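Local coordinates for periplasmic binding protein (Xylanimonas cellulosilytica, PDB 4MX8) that probably captures an iron-siderophore or related metal complex outside the membrane, as the solute-binding component of an ABC importer, at residues 19-24 with 128-133. Sequence-based numbering, arbitrary orientation.
Sequences YTWDRN and TIDLSL
One face of the Trp21 indole receives the backbone O of Asp130, 3.8 Å above the ring plane and displaced toward the rim, and the CB of Asp130 lies 3.5 Å from CZ2; Tyr19 O sits in plane at the indole edge. Asp130 O also reaches the edge of the Tyr19 ring, near its plane, but its hydrogen bond comes from Arg134 NH1, so the rings merely pack beside it. Ile129 CG2 and Leu131 CD2 approach the Tyr19 ring obliquely, the latter 3.7 Å from CZ. Tyr19 gets there with CG anti to its backbone N.

The carboxylate of Asp130, nearly perpendicular to the indole (88°), illustrates how a buried acid can divide its work between two oxygens. OD2 accepts a long hydrogen bond from Trp21 NE1 (3.3 Å), which arrives from above the carboxylate plane and is bent to 147°. One water donates to OD2 and accepts from the backbone N of Asn24; another accepts from Arg23 NH1 and can bridge it to OD2, 6.0 Å from NH1, so the arginine may help to stabilise the negative charge. OD1 serves its own chain, accepting from Ser132 N in an Asx turn just past the strand's end and from Ser132 OG, 2.7 Å away, on its syn lone pair.

Here the N-terminal hairpin packs on the edge of the parallel sheet 49-51, 108-111, 128-130 in one lobe of a two-lobed solute-binding protein: segment 19-24, paired with strand 35-43, runs at 45° to strand 128-130. Trp119 meets Trp21 edge-to-face, and helix 137-152 brings Phe147 to Tyr19 and Leu148 to Leu131.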
loop_
_atom_site.group_PDB
_atom_site.type_symbol
_atom_site.label_atom_id
_atom_site.label_comp_id
_atom_site.label_asym_id
_atom_site.label_seq_id
_atom_site.Cartn_x
_atom_site.Cartn_y
_atom_site.Cartn_z
ATOM N N TYR A 19 0.088 19.070 -12.416
ATOM C CA TYR A 19 0.744 17.936 -11.751
ATOM C C TYR A 19 1.881 17.372 -12.606
ATOM O O TYR A 19 1.654 16.922 -13.743
ATOM C CB TYR A 19 -0.244 16.826 -11.391
ATOM C CG TYR A 19 0.395 15.766 -10.518
ATOM C CD1 TYR A 19 0.702 16.032 -9.188
ATOM C CD2 TYR A 19 0.694 14.512 -11.011
ATOM C CE1 TYR A 19 1.294 15.078 -8.379
ATOM C CE2 TYR A 19 1.286 13.550 -10.208
ATOM C CZ TYR A 19 1.588 13.836 -8.889
ATOM O OH TYR A 19 2.177 12.889 -8.067
ATOM N N THR A 20 3.100 17.419 -12.057
ATOM C CA THR A 20 4.287 16.999 -12.791
ATOM C C THR A 20 5.076 15.972 -12.010
ATOM O O THR A 20 5.453 16.202 -10.862
ATOM C CB THR A 20 5.202 18.166 -13.128
ATOM O OG1 THR A 20 4.519 19.055 -14.021
ATOM C CG2 THR A 20 6.452 17.661 -13.812
ATOM N N TRP A 21 5.329 14.834 -12.646
ATOM C CA TRP A 21 6.019 13.742 -11.983
ATOM C C TRP A 21 6.907 12.969 -12.953
ATOM O O TRP A 21 6.785 13.118 -14.177
ATOM C CB TRP A 21 5.002 12.830 -11.294
ATOM C CG TRP A 21 4.284 11.854 -12.182
ATOM C CD1 TRP A 21 4.499 10.503 -12.251
ATOM C CD2 TRP A 21 3.218 12.134 -13.101
ATOM N NE1 TRP A 21 3.631 9.930 -13.151
ATOM C CE2 TRP A 21 2.838 10.910 -13.688
ATOM C CE3 TRP A 21 2.553 13.300 -13.490
ATOM C CZ2 TRP A 21 1.831 10.823 -14.644
ATOM C CZ3 TRP A 21 1.548 13.214 -14.436
ATOM C CH2 TRP A 21 1.193 11.981 -15.001
ATOM N N ASP A 22 7.816 12.166 -12.403
ATOM C CA ASP A 22 8.651 11.316 -13.241
ATOM C C ASP A 22 7.951 9.973 -13.476
ATOM O O ASP A 22 8.001 9.063 -12.647
ATOM C CB ASP A 22 10.043 11.149 -12.637
ATOM C CG ASP A 22 10.856 12.439 -12.678
ATOM O OD1 ASP A 22 11.121 12.960 -13.784
ATOM O OD2 ASP A 22 11.237 12.931 -11.600
ATOM N N ARG A 23 7.276 9.876 -14.617
ATOM C CA ARG A 23 6.437 8.729 -14.943
ATOM C C ARG A 23 7.238 7.512 -15.377
ATOM O O ARG A 23 8.151 7.608 -16.208
ATOM C CB ARG A 23 5.464 9.095 -16.061
ATOM C CG ARG A 23 4.360 8.074 -16.248
ATOM C CD ARG A 23 3.323 8.569 -17.225
ATOM N NE ARG A 23 3.802 8.520 -18.605
ATOM C CZ ARG A 23 3.784 7.424 -19.362
ATOM N NH1 ARG A 23 3.327 6.272 -18.861
ATOM N NH2 ARG A 23 4.231 7.490 -20.618
ATOM N N ASN A 24 6.914 6.360 -14.806
ATOM C CA ASN A 24 7.489 5.138 -15.309
ATOM C C ASN A 24 6.767 4.797 -16.613
ATOM O O ASN A 24 5.564 4.481 -16.606
ATOM C CB ASN A 24 7.358 3.996 -14.314
ATOM C CG ASN A 24 7.933 2.707 -14.857
ATOM O OD1 ASN A 24 8.647 2.718 -15.861
ATOM N ND2 ASN A 24 7.634 1.591 -14.210
ATOM N N THR A 128 -5.549 12.428 -16.614
ATOM C CA THR A 128 -5.249 11.334 -15.707
ATOM C C THR A 128 -3.924 11.598 -14.998
ATOM O O THR A 128 -2.947 12.020 -15.617
ATOM C CB THR A 128 -5.089 10.046 -16.505
ATOM O OG1 THR A 128 -6.317 9.740 -17.174
ATOM C CG2 THR A 128 -4.671 8.894 -15.617
ATOM N N ILE A 129 -3.886 11.347 -13.699
ATOM C CA ILE A 129 -2.637 11.444 -12.980
ATOM C C ILE A 129 -2.283 10.089 -12.413
ATOM O O ILE A 129 -3.152 9.249 -12.166
ATOM C CB ILE A 129 -2.676 12.497 -11.854
ATOM C CG1 ILE A 129 -3.786 12.188 -10.853
ATOM C CG2 ILE A 129 -2.871 13.880 -12.426
ATOM C CD1 ILE A 129 -3.977 13.303 -9.848
ATOM N N ASP A 130 -0.988 9.901 -12.209
ATOM C CA ASP A 130 -0.419 8.651 -11.736
ATOM C C ASP A 130 0.201 8.940 -10.371
ATOM O O ASP A 130 1.196 9.653 -10.258
ATOM C CB ASP A 130 0.618 8.190 -12.765
ATOM C CG ASP A 130 1.521 7.082 -12.272
ATOM O OD1 ASP A 130 1.221 6.441 -11.238
ATOM O OD2 ASP A 130 2.542 6.850 -12.970
ATOM N N LEU A 131 -0.422 8.423 -9.325
ATOM C CA LEU A 131 0.069 8.676 -7.985
ATOM C C LEU A 131 0.788 7.450 -7.432
ATOM O O LEU A 131 0.690 7.158 -6.248
ATOM C CB LEU A 131 -1.075 9.095 -7.054
ATOM C CG LEU A 131 -1.913 10.308 -7.464
ATOM C CD1 LEU A 131 -2.970 10.562 -6.415
ATOM C CD2 LEU A 131 -1.077 11.553 -7.651
ATOM N N SER A 132 1.501 6.738 -8.303
ATOM C CA SER A 132 2.361 5.620 -7.901
ATOM C C SER A 132 3.285 6.020 -6.752
ATOM O O SER A 132 3.592 7.205 -6.566
ATOM C CB SER A 132 3.230 5.168 -9.091
ATOM O OG SER A 132 2.507 4.437 -10.069
ATOM N N LEU A 133 3.743 5.037 -5.985
ATOM C CA LEU A 133 4.664 5.337 -4.895
ATOM C C LEU A 133 5.995 5.832 -5.445
ATOM O O LEU A 133 6.560 5.237 -6.349
ATOM C CB LEU A 133 4.877 4.106 -4.029
ATOM C CG LEU A 133 5.664 4.382 -2.751
ATOM C CD1 LEU A 133 5.183 3.414 -1.717
ATOM C CD2 LEU A 133 7.199 4.262 -2.934
HETATM O O HOH W 1 2.420 5.697 -15.858
HETATM O O HOH W 2 4.863 5.908 -12.558
#